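Local coordinates for odorant binding protein OBP69a (Ceratitis capitata, PDB 6HHE) that probably binds odorants and carries them in insect olfaction, as a small secreted all-helical protein of the PBP/GOBP family, at residues 37-41 / 101-105; 83-89 / 106-111. All blocks are in the same frame, centred on the assembly; numbering follows the deposited sequence.

Contact 1 (37-41 / 101-105); sequences KMPNN and FLTTE
This contact belongs to the disulfide-linked helical fold of the PBP/GOBP odorant-binding proteins. It sets the loop 37-41, between helices 26-35 and 42-55, against helix 96-110. The loop is extended from K37 to P39; phi/psi is -62/128° at M38 and -71/145° at P39. N40 then centres an inverse gamma turn (-81/61°), with a weak hydrogen bond from N41 N to P39 O, 2.8 Å. Segment 101-105 is regular helix. M38 CA is 7.9 Å from E105 CA, and N40 CA is 8.6 Å from F101 CA.

The apolar part centres on M38 and F101. M38 (chi1 m, chi2 t, chi3 m) points toward the helix. F101 (chi1 t, chi2 81°) points toward the loop. M38 CE makes a CH-pi contact over the ring face, 3.9 Å from the F101 centroid. M38 SD is 4.9 Å from that centroid, an oblique Met-aromatic contact. M38 CE also lies 3.6 Å from E105 CG and 4.1 Å from T104 CG2. I48 and F119 pack on M38 and T104 from helices 42-55 and 112-121.

No hydrogen bond crosses. Two polar atoms approach the F101 ring obliquely: P39 O is 3.6 Å from F101 CE1, and N40 ND2 is 3.5 Å from F101 CE2.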
ATOM      1  N   LYS A  37      10.812  -7.373   5.771  1.00 24.78           N
ATOM      2  CA  LYS A  37       9.650  -7.707   6.595  1.00 25.91           C
ATOM      3  C   LYS A  37       9.112  -6.368   7.081  1.00 26.20           C
ATOM      4  O   LYS A  37       9.814  -5.645   7.790  1.00 27.49           O
ATOM      5  CB  LYS A  37      10.023  -8.621   7.754  1.00 26.62           C
ATOM      6  CG  LYS A  37       8.888  -8.970   8.695  1.00 26.89           C
ATOM      7  CD  LYS A  37       9.411  -9.971   9.727  1.00 27.38           C
ATOM      8  CE  LYS A  37       8.315 -10.618  10.529  1.00 41.70           C
ATOM      9  NZ  LYS A  37       7.555  -9.632  11.240  1.00 40.69           N
ATOM     10  N   MET A  38       7.905  -6.002   6.660  1.00 22.58           N
ATOM     11  CA  MET A  38       7.327  -4.747   7.216  1.00 21.92           C
ATOM     12  C   MET A  38       7.142  -4.870   8.721  1.00 21.46           C
ATOM     13  O   MET A  38       6.518  -5.840   9.197  1.00 22.55           O
ATOM     14  CB  MET A  38       5.958  -4.382   6.668  1.00 23.65           C
ATOM     15  CG  MET A  38       5.910  -4.211   5.176  1.00 27.38           C
ATOM     16  SD  MET A  38       4.375  -3.403   4.716  1.00 30.55           S
ATOM     17  CE  MET A  38       3.190  -4.647   5.045  1.00 29.25           C
ATOM     18  N   PRO A  39       7.648  -3.934   9.502  1.00 18.37           N
ATOM     19  CA  PRO A  39       7.449  -4.032  10.947  1.00 19.18           C
ATOM     20  C   PRO A  39       5.993  -3.765  11.309  1.00 20.73           C
ATOM     21  O   PRO A  39       5.290  -2.935  10.689  1.00 19.96           O
ATOM     22  CB  PRO A  39       8.411  -2.975  11.500  1.00 24.10           C
ATOM     23  CG  PRO A  39       8.495  -1.944  10.399  1.00 21.16           C
ATOM     24  CD  PRO A  39       8.504  -2.793   9.136  1.00 19.55           C
ATOM     25  N   ASN A  40       5.517  -4.482  12.335  1.00 20.59           N
ATOM     26  CA  ASN A  40       4.125  -4.383  12.777  1.00 20.94           C
ATOM     27  C   ASN A  40       3.915  -3.172  13.677  1.00 20.36           C
ATOM     28  O   ASN A  40       3.637  -3.285  14.869  1.00 26.58           O
ATOM     29  CB  ASN A  40       3.735  -5.654  13.520  1.00 23.27           C
ATOM     30  CG  ASN A  40       3.225  -6.711  12.586  1.00 38.14           C
ATOM     31  OD1 ASN A  40       4.003  -7.420  11.971  1.00 39.74           O
ATOM     32  ND2 ASN A  40       1.907  -6.807  12.461  1.00 46.90           N
ATOM     33  N   ASN A  41       4.165  -1.996  13.128  1.00 19.05           N
ATOM     34  CA  ASN A  41       4.015  -0.763  13.878  1.00 20.44           C
ATOM     35  C   ASN A  41       2.778  -0.079  13.340  1.00 17.15           C
ATOM     36  O   ASN A  41       2.579   0.032  12.094  1.00 18.17           O
ATOM     37  CB  ASN A  41       5.254   0.128  13.739  1.00 22.52           C
ATOM     38  CG  ASN A  41       6.481  -0.444  14.450  1.00 25.34           C
ATOM     39  OD1 ASN A  41       7.300  -1.173  13.866  1.00 28.95           O
ATOM     40  ND2 ASN A  41       6.624  -0.083  15.715  1.00 28.40           N
ATOM     41  N   PHE A 101      -2.636  -3.114   5.939  1.00 22.99           N
ATOM     42  CA  PHE A 101      -1.376  -3.801   6.212  1.00 20.25           C
ATOM     43  C   PHE A 101      -1.427  -5.238   5.759  1.00 18.77           C
ATOM     44  O   PHE A 101      -0.510  -5.699   5.053  1.00 19.67           O
ATOM     45  CB  PHE A 101      -1.077  -3.742   7.706  1.00 20.26           C
ATOM     46  CG  PHE A 101       0.289  -4.252   8.101  1.00 22.90           C
ATOM     47  CD1 PHE A 101       1.401  -3.438   7.970  1.00 22.18           C
ATOM     48  CD2 PHE A 101       0.427  -5.500   8.662  1.00 29.40           C
ATOM     49  CE1 PHE A 101       2.671  -3.878   8.430  1.00 24.88           C
ATOM     50  CE2 PHE A 101       1.682  -5.959   9.074  1.00 26.95           C
ATOM     51  CZ  PHE A 101       2.783  -5.153   8.940  1.00 25.57           C
ATOM     52  N   LEU A 102      -2.474  -5.966   6.166  1.00 21.61           N
ATOM     53  CA  LEU A 102      -2.601  -7.379   5.780  1.00 21.30           C
ATOM     54  C   LEU A 102      -2.704  -7.531   4.266  1.00 21.44           C
ATOM     55  O   LEU A 102      -2.120  -8.466   3.691  1.00 22.37           O
ATOM     56  CB  LEU A 102      -3.826  -7.983   6.462  1.00 24.56           C
ATOM     57  CG  LEU A 102      -3.719  -8.076   7.980  1.00 25.34           C
ATOM     58  CD1 LEU A 102      -5.110  -8.416   8.506  1.00 30.06           C
ATOM     59  CD2 LEU A 102      -2.679  -9.103   8.381  1.00 25.87           C
ATOM     60  N   THR A 103      -3.463  -6.637   3.607  1.00 19.59           N
ATOM     61  CA  THR A 103      -3.592  -6.724   2.160  1.00 19.75           C
ATOM     62  C   THR A 103      -2.248  -6.454   1.507  1.00 19.94           C
ATOM     63  O   THR A 103      -1.855  -7.164   0.571  1.00 19.79           O
ATOM     64  CB  THR A 103      -4.673  -5.760   1.664  1.00 20.50           C
ATOM     65  OG1 THR A 103      -5.912  -6.095   2.335  1.00 22.94           O
ATOM     66  CG2 THR A 103      -4.890  -5.898   0.164  1.00 21.98           C
ATOM     67  N   THR A 104      -1.478  -5.490   2.044  1.00 19.29           N
ATOM     68  CA  THR A 104      -0.180  -5.175   1.451  1.00 18.08           C
ATOM     69  C   THR A 104       0.830  -6.292   1.705  1.00 19.65           C
ATOM     70  O   THR A 104       1.669  -6.552   0.823  1.00 20.27           O
ATOM     71  CB  THR A 104       0.323  -3.829   1.981  1.00 19.50           C
ATOM     72  OG1 THR A 104      -0.570  -2.809   1.541  1.00 20.98           O
ATOM     73  CG2 THR A 104       1.704  -3.526   1.440  1.00 20.44           C
ATOM     74  N   GLU A 105       0.709  -6.982   2.845  1.00 21.29           N
ATOM     75  CA  GLU A 105       1.541  -8.162   3.064  1.00 21.61           C
ATOM     76  C   GLU A 105       1.286  -9.182   1.978  1.00 21.32           C
ATOM     77  O   GLU A 105       2.236  -9.811   1.462  1.00 21.68           O
ATOM     78  CB  GLU A 105       1.271  -8.779   4.433  1.00 22.26           C
ATOM     79  CG  GLU A 105       1.958  -8.030   5.530  1.00 34.45           C
ATOM     80  CD  GLU A 105       1.798  -8.705   6.865  1.00 59.65           C
ATOM     81  OE1 GLU A 105       0.651  -9.053   7.224  1.00 64.59           O
ATOM     82  OE2 GLU A 105       2.828  -8.905   7.539  1.00 63.97           O
TER

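Contact 2 (83-89 / 106-111)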
ATOM      1  N   GLU A  83      -3.482  -9.534 -11.275  1.00 19.89           N
ATOM      2  CA  GLU A  83      -2.992 -10.620 -10.439  1.00 19.71           C
ATOM      3  C   GLU A  83      -3.046 -10.248  -8.963  1.00 21.35           C
ATOM      4  O   GLU A  83      -3.435 -11.077  -8.116  1.00 21.49           O
ATOM      5  CB  GLU A  83      -1.590 -11.019 -10.874  1.00 21.67           C
ATOM      6  CG  GLU A  83      -1.000 -12.055  -9.949  1.00 26.00           C
ATOM      7  CD  GLU A  83       0.447 -12.384 -10.183  1.00 29.59           C
ATOM      8  OE1 GLU A  83       1.278 -11.488 -10.285  1.00 29.63           O
ATOM      9  OE2 GLU A  83       0.770 -13.607 -10.233  1.00 39.46           O
ATOM     10  N   LEU A  84      -2.674  -9.013  -8.615  1.00 18.94           N
ATOM     11  CA  LEU A  84      -2.736  -8.600  -7.207  1.00 17.27           C
ATOM     12  C   LEU A  84      -4.161  -8.563  -6.693  1.00 22.23           C
ATOM     13  O   LEU A  84      -4.451  -9.048  -5.584  1.00 22.31           O
ATOM     14  CB  LEU A  84      -2.072  -7.238  -7.031  1.00 19.11           C
ATOM     15  CG  LEU A  84      -0.570  -7.207  -7.260  1.00 18.99           C
ATOM     16  CD1 LEU A  84      -0.085  -5.800  -7.350  1.00 22.23           C
ATOM     17  CD2 LEU A  84       0.147  -7.898  -6.098  1.00 20.75           C
ATOM     18  N   HIS A  85      -5.079  -8.069  -7.515  1.00 19.59           N
ATOM     19  CA  HIS A  85      -6.471  -7.993  -7.131  1.00 20.28           C
ATOM     20  C   HIS A  85      -7.072  -9.377  -6.945  1.00 22.06           C
ATOM     21  O   HIS A  85      -7.723  -9.657  -5.925  1.00 23.78           O
ATOM     22  CB  HIS A  85      -7.233  -7.227  -8.222  1.00 19.43           C
ATOM     23  CG  HIS A  85      -8.698  -7.289  -8.020  1.00 20.30           C
ATOM     24  ND1 HIS A  85      -9.336  -6.582  -7.026  1.00 25.32           N
ATOM     25  CD2 HIS A  85      -9.641  -8.062  -8.608  1.00 23.06           C
ATOM     26  CE1 HIS A  85     -10.623  -6.888  -7.032  1.00 30.24           C
ATOM     27  NE2 HIS A  85     -10.833  -7.780  -7.983  1.00 29.80           N
ATOM     28  N   THR A  86      -6.826 -10.274  -7.896  1.00 21.64           N
ATOM     29  CA  THR A  86      -7.481 -11.589  -7.801  1.00 22.08           C
ATOM     30  C   THR A  86      -6.831 -12.439  -6.722  1.00 25.49           C
ATOM     31  O   THR A  86      -7.533 -13.200  -6.030  1.00 28.09           O
ATOM     32  CB  THR A  86      -7.448 -12.302  -9.153  1.00 27.99           C
ATOM     33  OG1 THR A  86      -6.104 -12.575  -9.549  1.00 32.68           O
ATOM     34  CG2 THR A  86      -8.155 -11.513 -10.213  1.00 20.05           C
ATOM     35  N   THR A  87      -5.502 -12.313  -6.534  1.00 21.68           N
ATOM     36  CA  THR A  87      -4.837 -13.155  -5.538  1.00 21.17           C
ATOM     37  C   THR A  87      -5.142 -12.686  -4.134  1.00 24.00           C
ATOM     38  O   THR A  87      -5.293 -13.512  -3.220  1.00 28.36           O
ATOM     39  CB  THR A  87      -3.333 -13.153  -5.776  1.00 23.69           C
ATOM     40  OG1 THR A  87      -3.059 -13.588  -7.122  1.00 26.66           O
ATOM     41  CG2 THR A  87      -2.629 -14.058  -4.782  1.00 26.09           C
ATOM     42  N   CYS A  88      -5.191 -11.375  -3.925  1.00 23.36           N
ATOM     43  CA  CYS A  88      -5.169 -10.792  -2.597  1.00 23.31           C
ATOM     44  C   CYS A  88      -6.503 -10.209  -2.182  1.00 29.97           C
ATOM     45  O   CYS A  88      -6.845 -10.290  -0.998  1.00 29.86           O
ATOM     46  CB  CYS A  88      -4.096  -9.706  -2.510  1.00 24.84           C
ATOM     47  SG  CYS A  88      -2.472 -10.434  -2.714  1.00 27.29           S
ATOM     48  N   GLY A  89      -7.249  -9.628  -3.116  1.00 26.22           N
ATOM     49  CA  GLY A  89      -8.535  -9.032  -2.764  1.00 25.93           C
ATOM     50  C   GLY A  89      -8.413  -8.139  -1.549  1.00 26.49           C
ATOM     51  O   GLY A  89      -7.516  -7.293  -1.463  1.00 26.43           O
ATOM     52  N   CYS A 106       0.013  -9.370   1.600  1.00 19.63           N
ATOM     53  CA  CYS A 106      -0.313 -10.283   0.509  1.00 22.09           C
ATOM     54  C   CYS A 106       0.277  -9.780  -0.818  1.00 18.65           C
ATOM     55  O   CYS A 106       0.858 -10.562  -1.593  1.00 19.34           O
ATOM     56  CB  CYS A 106      -1.816 -10.456   0.450  1.00 21.06           C
ATOM     57  SG  CYS A 106      -2.310 -11.589  -0.896  1.00 32.97           S
ATOM     58  N   TYR A 107       0.165  -8.479  -1.097  1.00 17.80           N
ATOM     59  CA  TYR A 107       0.768  -7.933  -2.325  1.00 17.37           C
ATOM     60  C   TYR A 107       2.259  -8.195  -2.394  1.00 17.62           C
ATOM     61  O   TYR A 107       2.778  -8.521  -3.469  1.00 18.15           O
ATOM     62  CB  TYR A 107       0.542  -6.428  -2.407  1.00 17.61           C
ATOM     63  CG  TYR A 107      -0.868  -5.949  -2.576  1.00 17.24           C
ATOM     64  CD1 TYR A 107      -1.905  -6.760  -3.079  1.00 17.99           C
ATOM     65  CD2 TYR A 107      -1.145  -4.627  -2.281  1.00 20.06           C
ATOM     66  CE1 TYR A 107      -3.179  -6.223  -3.263  1.00 19.70           C
ATOM     67  CE2 TYR A 107      -2.447  -4.090  -2.423  1.00 21.75           C
ATOM     68  CZ  TYR A 107      -3.429  -4.895  -2.938  1.00 21.88           C
ATOM     69  OH  TYR A 107      -4.670  -4.297  -3.054  1.00 23.60           O
ATOM     70  N   ILE A 108       2.964  -8.064  -1.266  1.00 19.43           N
ATOM     71  CA  ILE A 108       4.418  -8.223  -1.242  1.00 17.21           C
ATOM     72  C   ILE A 108       4.786  -9.666  -1.540  1.00 19.91           C
ATOM     73  O   ILE A 108       5.764  -9.933  -2.269  1.00 22.17           O
ATOM     74  CB  ILE A 108       4.914  -7.773   0.129  1.00 19.52           C
ATOM     75  CG1 ILE A 108       4.900  -6.243   0.238  1.00 18.51           C
ATOM     76  CG2 ILE A 108       6.347  -8.335   0.399  1.00 23.73           C
ATOM     77  CD1 ILE A 108       4.998  -5.722   1.691  1.00 20.71           C
ATOM     78  N   LYS A 109       3.989 -10.613  -1.012  1.00 19.74           N
ATOM     79  CA  LYS A 109       4.212 -12.035  -1.310  1.00 22.18           C
ATOM     80  C   LYS A 109       3.924 -12.349  -2.770  1.00 23.06           C
ATOM     81  O   LYS A 109       4.620 -13.186  -3.381  1.00 24.45           O
ATOM     82  CB  LYS A 109       3.331 -12.937  -0.431  1.00 27.18           C
ATOM     83  CG  LYS A 109       3.769 -13.005   1.021  1.00 50.48           C
ATOM     84  CD  LYS A 109       2.904 -13.975   1.813  1.00 65.05           C
ATOM     85  CE  LYS A 109       3.292 -13.962   3.284  1.00 73.78           C
ATOM     86  NZ  LYS A 109       3.191 -12.583   3.845  1.00 75.21           N
ATOM     87  N   THR A 110       2.946 -11.652  -3.378  1.00 19.65           N
ATOM     88  CA  THR A 110       2.465 -11.962  -4.724  1.00 19.18           C
ATOM     89  C   THR A 110       3.343 -11.367  -5.804  1.00 20.21           C
ATOM     90  O   THR A 110       3.655 -12.050  -6.789  1.00 22.85           O
ATOM     91  CB  THR A 110       1.027 -11.471  -4.859  1.00 18.73           C
ATOM     92  OG1 THR A 110       0.259 -12.165  -3.855  1.00 23.51           O
ATOM     93  CG2 THR A 110       0.445 -11.745  -6.251  1.00 21.33           C
ATOM     94  N   ASN A 111       3.758 -10.110  -5.652  1.00 18.20           N
ATOM     95  CA  ASN A 111       4.627  -9.465  -6.625  1.00 17.58           C
ATOM     96  C   ASN A 111       5.697  -8.657  -5.913  1.00 17.75           C
ATOM     97  O   ASN A 111       5.587  -7.430  -5.770  1.00 18.35           O
ATOM     98  CB  ASN A 111       3.822  -8.567  -7.576  1.00 16.65           C
ATOM     99  CG  ASN A 111       4.597  -8.274  -8.827  1.00 15.36           C
ATOM    100  OD1 ASN A 111       5.830  -8.140  -8.795  1.00 17.61           O
ATOM    101  ND2 ASN A 111       3.871  -8.150  -9.944  1.00 17.98           N
TER
HETATM  102  O   HOH W   1       1.141  -8.872  -9.920  1.00 18.55           O
HETATM  103  O   HOH W   2       3.930 -11.775  -9.458  1.00 27.34           O
HETATM  104  O   HOH W   3      -6.475  -6.195  -3.726  1.00 23.35           O
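Helix segments 83-88 and 106-110 cross at 119°, with their axes 9.7 Å apart at closest approach. The nearest CA pairs are C88 with C106 at 5.8 Å and L84 with Y107 at 6.0 Å. G89 ends the first helix with positive phi; N111 follows the second.

C88 SG and C106 SG form a disulfide at 2.2 Å, chi3 -81°. It is one of three disulfides in this chain, the set that cross-links the helices of classical insect odorant-binding proteins. T110 is a knob among E83, L84, T87 and C88. Its OG1 is 3.4 Å from C88 SG and donates to C106 O at 2.8 Å. L84 CD2 packs 3.8 Å from Y107 CD1, and C88 CB lies 3.7 Å from Y107 CE1.

Waters bridge the polar groups. Water 1 joins E83 OE1 (2.6 Å) to N111 ND2 (2.8 Å), and water 2 joins E83 OE1 (2.8 Å) to T110 O (2.7 Å). Water 3 lies 2.7 Å from both G89 O and Y107 OH.

How the contacts relate
Contacts 1 and 2 use consecutive parts of helix 96-110, and their centres are 13 Å apart. Contact 1 brings the loop 37-41 to residues 101-105; contact 2 brings the end of helix 78-88 to residues 106-111. The two contacts touch directly. M38 SD of contact 1 packs 3.9 Å from I108 CD1 of contact 2, and T103 CG2 lies 3.4 Å from G89 O. F119 of helix 112-121 packs on M38, T104 and I108, so it borders both. The bound 2-(2-methoxyethoxy)ethanol, probably from the crystallisation liquor, lies at contact 2: E83 and N111 belong to its pocket with I80 and I114, and N111 ND2 hydrogen-bonds it.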